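Local coordinates for mannose-6-phosphate isomerase (Helicobacter pylori, PDB 2QH5), which probably makes GDP-mannose from mannose 1-phosphate and GTP through this N-terminal nucleotidyltransferase domain of a longer type 2 mannose-6-phosphate isomerase, at residues E41-F44 with K45-A48; K147-T150 with E151-Y154; K236-Q239 with D240-D243. All blocks are in the same frame, centred on the assembly; numbering follows the deposited sequence.

Interaction 1. Residues E41-F44 with K45-A48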
ATOM      1  N   GLU A  41      -4.616  10.666   9.282  1.00 67.91           N
ATOM      2  CA  GLU A  41      -4.425  12.012   8.724  1.00 69.83           C
ATOM      3  C   GLU A  41      -2.953  12.402   8.569  1.00 69.49           C
ATOM      4  O   GLU A  41      -2.608  13.207   7.706  1.00 66.99           O
ATOM      5  CB  GLU A  41      -5.193  13.071   9.516  1.00 73.11           C
ATOM      6  CG  GLU A  41      -4.702  13.314  10.920  1.00 82.71           C
ATOM      7  CD  GLU A  41      -5.509  14.383  11.622  1.00 95.78           C
ATOM      8  OE1 GLU A  41      -6.364  14.016  12.457  1.00 98.83           O
ATOM      9  OE2 GLU A  41      -5.303  15.583  11.322  1.00 97.96           O
ATOM     10  N   LEU A  42      -2.092  11.818   9.399  1.00 70.69           N
ATOM     11  CA  LEU A  42      -0.649  11.978   9.243  1.00 68.16           C
ATOM     12  C   LEU A  42      -0.177  11.323   7.946  1.00 67.84           C
ATOM     13  O   LEU A  42       0.547  11.948   7.158  1.00 66.98           O
ATOM     14  CB  LEU A  42       0.085  11.384  10.447  1.00 69.19           C
ATOM     15  CG  LEU A  42       0.709  12.285  11.525  1.00 65.19           C
ATOM     16  CD1 LEU A  42       0.408  13.792  11.377  1.00 51.16           C
ATOM     17  CD2 LEU A  42       0.307  11.759  12.895  1.00 58.72           C
ATOM     18  N   SER A  43      -0.608  10.074   7.734  1.00 63.22           N
ATOM     19  CA  SER A  43      -0.320   9.325   6.510  1.00 57.02           C
ATOM     20  C   SER A  43      -0.916   9.999   5.272  1.00 56.49           C
ATOM     21  O   SER A  43      -0.313   9.980   4.201  1.00 55.42           O
ATOM     22  CB  SER A  43      -0.837   7.894   6.616  1.00 56.14           C
ATOM     23  OG  SER A  43      -0.152   7.153   7.613  1.00 60.60           O
ATOM     24  N   PHE A  44      -2.095  10.594   5.422  1.00 57.57           N
ATOM     25  CA  PHE A  44      -2.721  11.313   4.322  1.00 58.09           C
ATOM     26  C   PHE A  44      -1.888  12.525   3.925  1.00 60.25           C
ATOM     27  O   PHE A  44      -1.535  12.686   2.755  1.00 59.95           O
ATOM     28  CB  PHE A  44      -4.163  11.749   4.655  1.00 53.92           C
ATOM     29  CG  PHE A  44      -4.805  12.538   3.550  1.00 45.67           C
ATOM     30  CD1 PHE A  44      -4.880  13.921   3.614  1.00 41.79           C
ATOM     31  CD2 PHE A  44      -5.272  11.903   2.416  1.00 36.46           C
ATOM     32  CE1 PHE A  44      -5.427  14.653   2.556  1.00 42.29           C
ATOM     33  CE2 PHE A  44      -5.826  12.631   1.358  1.00 42.24           C
ATOM     34  CZ  PHE A  44      -5.904  14.004   1.433  1.00 39.42           C
ATOM     35  N   LYS A  45      -1.581  13.357   4.922  1.00 66.99           N
ATOM     36  CA  LYS A  45      -0.894  14.641   4.735  1.00 72.51           C
ATOM     37  C   LYS A  45       0.489  14.461   4.125  1.00 68.03           C
ATOM     38  O   LYS A  45       0.878  15.203   3.219  1.00 68.61           O
ATOM     39  CB  LYS A  45      -0.783  15.378   6.081  1.00 73.82           C
ATOM     40  CG  LYS A  45      -0.220  16.799   6.012  1.00 81.80           C
ATOM     41  CD  LYS A  45       0.070  17.357   7.409  1.00 81.44           C
ATOM     42  CE  LYS A  45       0.490  18.829   7.354  1.00 87.91           C
ATOM     43  NZ  LYS A  45       0.873  19.356   8.700  1.00 83.70           N
ATOM     44  N   ARG A  46       1.214  13.463   4.628  1.00 63.45           N
ATOM     45  CA  ARG A  46       2.585  13.179   4.205  1.00 63.11           C
ATOM     46  C   ARG A  46       2.712  12.815   2.726  1.00 64.98           C
ATOM     47  O   ARG A  46       3.660  13.247   2.073  1.00 66.52           O
ATOM     48  CB  ARG A  46       3.209  12.130   5.132  1.00 62.05           C
ATOM     49  CG  ARG A  46       3.894  10.954   4.477  1.00 60.72           C
ATOM     50  CD  ARG A  46       4.590  10.060   5.505  1.00 66.16           C
ATOM     51  NE  ARG A  46       3.885   9.959   6.786  1.00 67.83           N
ATOM     52  CZ  ARG A  46       3.274   8.864   7.234  1.00 74.12           C
ATOM     53  NH1 ARG A  46       3.261   7.747   6.513  1.00 70.06           N
ATOM     54  NH2 ARG A  46       2.669   8.886   8.416  1.00 75.32           N
ATOM     55  N   ASN A  47       1.738  12.069   2.194  1.00 61.87           N
ATOM     56  CA  ASN A  47       1.748  11.672   0.779  1.00 55.37           C
ATOM     57  C   ASN A  47       1.004  12.597  -0.172  1.00 57.59           C
ATOM     58  O   ASN A  47       1.263  12.579  -1.372  1.00 58.35           O
ATOM     59  CB  ASN A  47       1.210  10.261   0.614  1.00 51.21           C
ATOM     60  CG  ASN A  47       2.080   9.228   1.286  1.00 50.42           C
ATOM     61  OD1 ASN A  47       3.076   8.777   0.720  1.00 52.18           O
ATOM     62  ND2 ASN A  47       1.706   8.838   2.496  1.00 43.87           N
ATOM     63  N   ALA A  48       0.074  13.395   0.347  1.00 63.63           N
ATOM     64  CA  ALA A  48      -0.779  14.232  -0.511  1.00 67.58           C
ATOM     65  C   ALA A  48       0.026  15.287  -1.270  1.00 70.22           C
ATOM     66  O   ALA A  48      -0.330  15.675  -2.395  1.00 71.32           O
ATOM     67  CB  ALA A  48      -1.887  14.887   0.312  1.00 63.34           C
TER
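N47 reaches back one turn of helix 39-48 to S43: its ND2 lies 2.9 Å from S43 O with a fairly straight N-H (162°). ND2 lies in the S43 carbonyl plane, and S43 O in turn lies close to the plane of the N47 amide. With chi1 at -64°, CG of N47 stands beside the backbone N, which turns the amide back along the helix; OD1 of the same amide bonds to Y122. Ordinary i to i+4 bonds join K45 N to E41 O and R46 N to L42 O, both 3.0 Å. F44 O receives A48 N at 3.0 Å and, weakly, N47 N at 3.4 Å. The R46 guanidinium folds over S43, whose CA sits 3.5 Å off one face toward the rim; NH2 bonds onward to H114 O, and S43 OG to S112 O, so a buried arginine and serine find polar partners in the chain beyond strand 106-111. Packing is slight: A48 CB lies over one face of the F44 ring, 4.2 Å from CE1. The F44 ring continues inward onto L9 of strand 5-10 and T54 and I56 of strand 53-59, while N47 faces I108 and T110 of strand 106-111, laying the helix against the parallel core of the GT-A-type nucleotidyltransferase fold.

Interaction 2. Residues K147-T150 with E151-Y154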
ATOM      1  N   LYS A 147      14.582  -5.567  16.447  1.00116.91           N
ATOM      2  CA  LYS A 147      13.904  -6.657  17.151  1.00116.92           C
ATOM      3  C   LYS A 147      13.194  -7.596  16.172  1.00115.49           C
ATOM      4  O   LYS A 147      12.183  -7.226  15.575  1.00114.67           O
ATOM      5  CB  LYS A 147      12.911  -6.114  18.187  1.00118.41           C
ATOM      6  CG  LYS A 147      13.548  -5.540  19.457  1.00120.35           C
ATOM      7  CD  LYS A 147      13.834  -4.040  19.352  1.00121.15           C
ATOM      8  CE  LYS A 147      12.549  -3.219  19.243  1.00122.27           C
ATOM      9  NZ  LYS A 147      11.607  -3.461  20.375  1.00120.19           N
ATOM     10  N   PRO A 148      13.730  -8.817  16.009  1.00114.48           N
ATOM     11  CA  PRO A 148      13.212  -9.796  15.047  1.00115.13           C
ATOM     12  C   PRO A 148      11.869 -10.454  15.420  1.00115.52           C
ATOM     13  O   PRO A 148      11.850 -11.524  16.038  1.00116.19           O
ATOM     14  CB  PRO A 148      14.329 -10.846  14.977  1.00115.56           C
ATOM     15  CG  PRO A 148      15.071 -10.718  16.257  1.00113.91           C
ATOM     16  CD  PRO A 148      14.905  -9.316  16.748  1.00113.49           C
ATOM     17  N   ASN A 149      10.760  -9.823  15.027  1.00114.35           N
ATOM     18  CA  ASN A 149       9.429 -10.426  15.198  1.00112.26           C
ATOM     19  C   ASN A 149       8.882 -11.031  13.898  1.00110.57           C
ATOM     20  O   ASN A 149       9.148 -10.526  12.805  1.00110.18           O
ATOM     21  CB  ASN A 149       8.430  -9.440  15.824  1.00112.17           C
ATOM     22  CG  ASN A 149       8.002  -8.342  14.866  1.00108.36           C
ATOM     23  OD1 ASN A 149       6.946  -8.432  14.236  1.00103.18           O
ATOM     24  ND2 ASN A 149       8.817  -7.299  14.755  1.00105.02           N
ATOM     25  N   THR A 150       8.111 -12.105  14.032  1.00109.30           N
ATOM     26  CA  THR A 150       7.740 -12.948  12.890  1.00108.85           C
ATOM     27  C   THR A 150       6.414 -12.594  12.216  1.00107.98           C
ATOM     28  O   THR A 150       5.876 -13.385  11.437  1.00104.84           O
ATOM     29  CB  THR A 150       7.706 -14.433  13.290  1.00109.41           C
ATOM     30  OG1 THR A 150       6.778 -14.623  14.365  1.00109.26           O
ATOM     31  CG2 THR A 150       9.082 -14.886  13.728  1.00109.76           C
ATOM     32  N   GLU A 151       5.892 -11.409  12.518  1.00108.79           N
ATOM     33  CA  GLU A 151       4.666 -10.928  11.891  1.00109.77           C
ATOM     34  C   GLU A 151       4.982 -10.145  10.619  1.00107.81           C
ATOM     35  O   GLU A 151       4.105  -9.924   9.782  1.00106.99           O
ATOM     36  CB  GLU A 151       3.866 -10.061  12.868  1.00110.76           C
ATOM     37  CG  GLU A 151       3.179 -10.845  13.987  1.00114.23           C
ATOM     38  CD  GLU A 151       2.728  -9.961  15.141  1.00113.96           C
ATOM     39  OE1 GLU A 151       3.592  -9.327  15.791  1.00112.50           O
ATOM     40  OE2 GLU A 151       1.508  -9.912  15.405  1.00117.69           O
ATOM     41  N   PHE A 152       6.245  -9.740  10.482  1.00106.28           N
ATOM     42  CA  PHE A 152       6.687  -8.907   9.363  1.00102.16           C
ATOM     43  C   PHE A 152       7.180  -9.688   8.148  1.00 99.64           C
ATOM     44  O   PHE A 152       7.434 -10.896   8.223  1.00 98.44           O
ATOM     45  CB  PHE A 152       7.779  -7.939   9.819  1.00101.49           C
ATOM     46  CG  PHE A 152       7.254  -6.681  10.440  1.00103.09           C
ATOM     47  CD1 PHE A 152       6.510  -5.779   9.690  1.00105.97           C
ATOM     48  CD2 PHE A 152       7.516  -6.388  11.769  1.00105.93           C
ATOM     49  CE1 PHE A 152       6.024  -4.612  10.261  1.00106.44           C
ATOM     50  CE2 PHE A 152       7.037  -5.222  12.351  1.00106.99           C
ATOM     51  CZ  PHE A 152       6.290  -4.332  11.595  1.00106.76           C
ATOM     52  N   GLY A 153       7.299  -8.976   7.028  1.00 96.18           N
ATOM     53  CA  GLY A 153       7.919  -9.501   5.816  1.00 90.51           C
ATOM     54  C   GLY A 153       9.409  -9.209   5.806  1.00 85.79           C
ATOM     55  O   GLY A 153       9.853  -8.135   6.227  1.00 83.03           O
ATOM     56  N   TYR A 154      10.184 -10.175   5.334  1.00 82.15           N
ATOM     57  CA  TYR A 154      11.633 -10.044   5.314  1.00 80.53           C
ATOM     58  C   TYR A 154      12.132  -9.921   3.889  1.00 74.51           C
ATOM     59  O   TYR A 154      11.878 -10.793   3.052  1.00 72.60           O
ATOM     60  CB  TYR A 154      12.295 -11.239   6.005  1.00 85.32           C
ATOM     61  CG  TYR A 154      12.319 -11.152   7.517  1.00 93.12           C
ATOM     62  CD1 TYR A 154      11.135 -11.134   8.260  1.00 96.20           C
ATOM     63  CD2 TYR A 154      13.527 -11.099   8.207  1.00 92.27           C
ATOM     64  CE1 TYR A 154      11.157 -11.054   9.642  1.00 93.14           C
ATOM     65  CE2 TYR A 154      13.557 -11.023   9.587  1.00 91.96           C
ATOM     66  CZ  TYR A 154      12.372 -10.999  10.298  1.00 91.65           C
ATOM     67  OH  TYR A 154      12.407 -10.923  11.668  1.00 95.15           O
TER
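N149 meets both aromatic residues that follow it, F152 through its side chain and Y154 through its backbone carbonyl. The polar links are all weak. Y154 OH lies 3.5 Å from N149 O, a long hydrogen bond in which the carbonyl oxygen comes to the edge of the phenol ring, in its plane. K147 O takes two further weak bonds from N149, one from the backbone N at 3.0 Å and one from ND2 at 3.5 Å. The first closes the inverse gamma turn centred on P148; the second adds a side-chain donor to the same carbonyl.

The amide-ring contact is closer. Placed between the backbone N and the carbonyl carbon (chi1 72°), CG of N149 carries the amide over to the CD2-CE2 side of F152. OD1 is 3.3 Å from CD2 and approaches obliquely, whereas ND2 lies at the ring edge in plane, 3.4 Å from the same CD2. With 67° between amide and ring planes, the two groups are steeply inclined and do not stack.

Carbon-to-oxygen van der Waals touches fill in around these groups. CB of P148 rests 3.8 Å from Y154 OH, and CB of E151 lies 3.7 Å from N149 OD1.

The turn leads from strand 138-144 into strand 153-156, where G153 pairs with N187 and Y154 with I167 through the backbone. F186 takes the Y154 ring edge-to-face and also meets F152, while P148 and T150 lean on helix 172-181, P148 at I176 and T150 at L172.

Interaction 3. Residues K236-Q239 with D240-D243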
ATOM      1  N   LYS A 236     -21.533  -9.214  -2.140  1.00 75.91           N
ATOM      2  CA  LYS A 236     -21.661 -10.322  -3.082  1.00 79.23           C
ATOM      3  C   LYS A 236     -20.402 -10.509  -3.934  1.00 77.30           C
ATOM      4  O   LYS A 236     -19.877 -11.619  -4.047  1.00 75.66           O
ATOM      5  CB  LYS A 236     -22.880 -10.070  -3.986  1.00 84.26           C
ATOM      6  CG  LYS A 236     -23.136 -11.116  -5.075  1.00 90.51           C
ATOM      7  CD  LYS A 236     -24.368 -11.974  -4.775  1.00 99.52           C
ATOM      8  CE  LYS A 236     -24.058 -13.137  -3.836  1.00104.22           C
ATOM      9  NZ  LYS A 236     -25.268 -13.973  -3.573  1.00103.74           N
ATOM     10  N   SER A 237     -19.921  -9.415  -4.522  1.00 75.95           N
ATOM     11  CA  SER A 237     -18.762  -9.443  -5.413  1.00 76.51           C
ATOM     12  C   SER A 237     -17.481  -9.805  -4.672  1.00 76.35           C
ATOM     13  O   SER A 237     -16.610 -10.492  -5.205  1.00 78.16           O
ATOM     14  CB  SER A 237     -18.582  -8.082  -6.086  1.00 77.44           C
ATOM     15  OG  SER A 237     -19.796  -7.635  -6.656  1.00 78.59           O
ATOM     16  N   MET A 238     -17.379  -9.341  -3.435  1.00 73.35           N
ATOM     17  CA  MET A 238     -16.171  -9.516  -2.661  1.00 72.40           C
ATOM     18  C   MET A 238     -16.133 -10.849  -1.942  1.00 75.12           C
ATOM     19  O   MET A 238     -15.068 -11.282  -1.519  1.00 73.01           O
ATOM     20  CB  MET A 238     -16.019  -8.372  -1.664  1.00 68.66           C
ATOM     21  CG  MET A 238     -15.893  -7.022  -2.336  1.00 71.12           C
ATOM     22  SD  MET A 238     -14.641  -6.000  -1.569  1.00 77.53           S
ATOM     23  CE  MET A 238     -13.155  -6.855  -2.082  1.00 66.17           C
ATOM     24  N   GLN A 239     -17.295 -11.492  -1.818  1.00 79.52           N
ATOM     25  CA  GLN A 239     -17.433 -12.768  -1.109  1.00 79.95           C
ATOM     26  C   GLN A 239     -16.577 -13.877  -1.695  1.00 79.70           C
ATOM     27  O   GLN A 239     -15.840 -14.542  -0.967  1.00 80.76           O
ATOM     28  CB  GLN A 239     -18.894 -13.221  -1.090  1.00 81.07           C
ATOM     29  CG  GLN A 239     -19.615 -12.946   0.217  1.00 83.66           C
ATOM     30  CD  GLN A 239     -21.120 -13.144   0.115  1.00 85.83           C
ATOM     31  OE1 GLN A 239     -21.673 -13.300  -0.978  1.00 89.30           O
ATOM     32  NE2 GLN A 239     -21.793 -13.131   1.261  1.00 91.57           N
ATOM     33  N   ASP A 240     -16.663 -14.059  -3.009  1.00 78.74           N
ATOM     34  CA  ASP A 240     -15.985 -15.165  -3.677  1.00 81.00           C
ATOM     35  C   ASP A 240     -14.486 -14.926  -3.863  1.00 78.73           C
ATOM     36  O   ASP A 240     -13.769 -15.806  -4.341  1.00 81.22           O
ATOM     37  CB  ASP A 240     -16.636 -15.457  -5.032  1.00 85.37           C
ATOM     38  CG  ASP A 240     -16.147 -14.525  -6.123  1.00 91.29           C
ATOM     39  OD1 ASP A 240     -16.394 -13.304  -6.016  1.00 96.80           O
ATOM     40  OD2 ASP A 240     -15.512 -15.012  -7.086  1.00 93.19           O
ATOM     41  N   LEU A 241     -14.023 -13.734  -3.492  1.00 76.03           N
ATOM     42  CA  LEU A 241     -12.617 -13.370  -3.624  1.00 71.60           C
ATOM     43  C   LEU A 241     -11.760 -14.077  -2.588  1.00 74.24           C
ATOM     44  O   LEU A 241     -12.124 -14.141  -1.408  1.00 74.97           O
ATOM     45  CB  LEU A 241     -12.440 -11.859  -3.487  1.00 65.52           C
ATOM     46  CG  LEU A 241     -12.227 -11.046  -4.759  1.00 62.31           C
ATOM     47  CD1 LEU A 241     -13.262 -11.354  -5.816  1.00 71.42           C
ATOM     48  CD2 LEU A 241     -12.243  -9.590  -4.422  1.00 53.65           C
ATOM     49  N   GLU A 242     -10.626 -14.611  -3.038  1.00 75.42           N
ATOM     50  CA  GLU A 242      -9.668 -15.231  -2.137  1.00 75.97           C
ATOM     51  C   GLU A 242      -8.980 -14.157  -1.314  1.00 74.09           C
ATOM     52  O   GLU A 242      -8.470 -13.178  -1.857  1.00 77.43           O
ATOM     53  CB  GLU A 242      -8.632 -16.053  -2.904  1.00 75.39           C
ATOM     54  CG  GLU A 242      -7.681 -16.811  -1.980  1.00 77.62           C
ATOM     55  CD  GLU A 242      -6.793 -17.809  -2.703  1.00 78.00           C
ATOM     56  OE1 GLU A 242      -6.811 -17.860  -3.957  1.00 77.19           O
ATOM     57  OE2 GLU A 242      -6.069 -18.546  -2.001  1.00 78.26           O
ATOM     58  N   ASP A 243      -8.996 -14.339   0.003  1.00 72.52           N
ATOM     59  CA  ASP A 243      -8.328 -13.434   0.918  1.00 72.45           C
ATOM     60  C   ASP A 243      -6.829 -13.702   0.857  1.00 72.97           C
ATOM     61  O   ASP A 243      -6.374 -14.767   1.281  1.00 75.84           O
ATOM     62  CB  ASP A 243      -8.860 -13.639   2.339  1.00 70.45           C
ATOM     63  CG  ASP A 243      -8.313 -12.627   3.319  1.00 73.21           C
ATOM     64  OD1 ASP A 243      -7.087 -12.633   3.556  1.00 81.27           O
ATOM     65  OD2 ASP A 243      -9.109 -11.832   3.865  1.00 71.35           O
TER
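The D240 carboxylate points back at the helix it follows, with OD1 2.9 Å from S237 O. That oxygen meets it nearly head-on, almost in line with the CG-OD1 bond. Both atoms are acceptors, so the pair is not a hydrogen bond, and at face value the approach is unfavourable. OD1 is brought to S237 because the carboxylate carbon is set between the backbone N and the carbonyl carbon of D240 (chi1 82°); OD2 forms a long, weak ion pair with R215. Helix 235-239 runs out here in a type I turn from M238 to L241, with L241 N bonding weakly to M238 O at 3.3 Å (148° at the hydrogen). The chain then turns extended at L241, leaving the helix for the loop toward helix 246-251. L241 CB lies 3.3 Å from M238 O, and one branch, CD1, comes within 3.5 Å of S237 O. The other, CD2, meets CE of M238 at 3.7 Å; the methionine reaches it by bending at chi2 and chi3, and the two side chains cross obliquely. M238 also touches L86 and L96, and L241 touches N92, so this apolar pair faces helix 90-99 and the loop before it. K88 NZ bonds to L241 O.

How the interactions relate
The three contacts follow in series along one nucleotidyltransferase domain and do not touch. Interactions 1 and 3 lie on opposite sides of the chain's centre, their own centres about 30 Å apart. Interaction 2 is about 25 Å from interaction 1 and 28 Å from interaction 3, centre to centre; in each case the nearest atoms are about 13 Å apart. Interaction 1 is buried against the central sheet, interaction 2 is a surface turn, and interaction 3 is partly buried. No ligand marks the active site. The unmodelled residues 13-25 follow strand 5-10, on which interaction 1 packs, and carry most of the glycine-rich signature that in relatives binds the nucleotide.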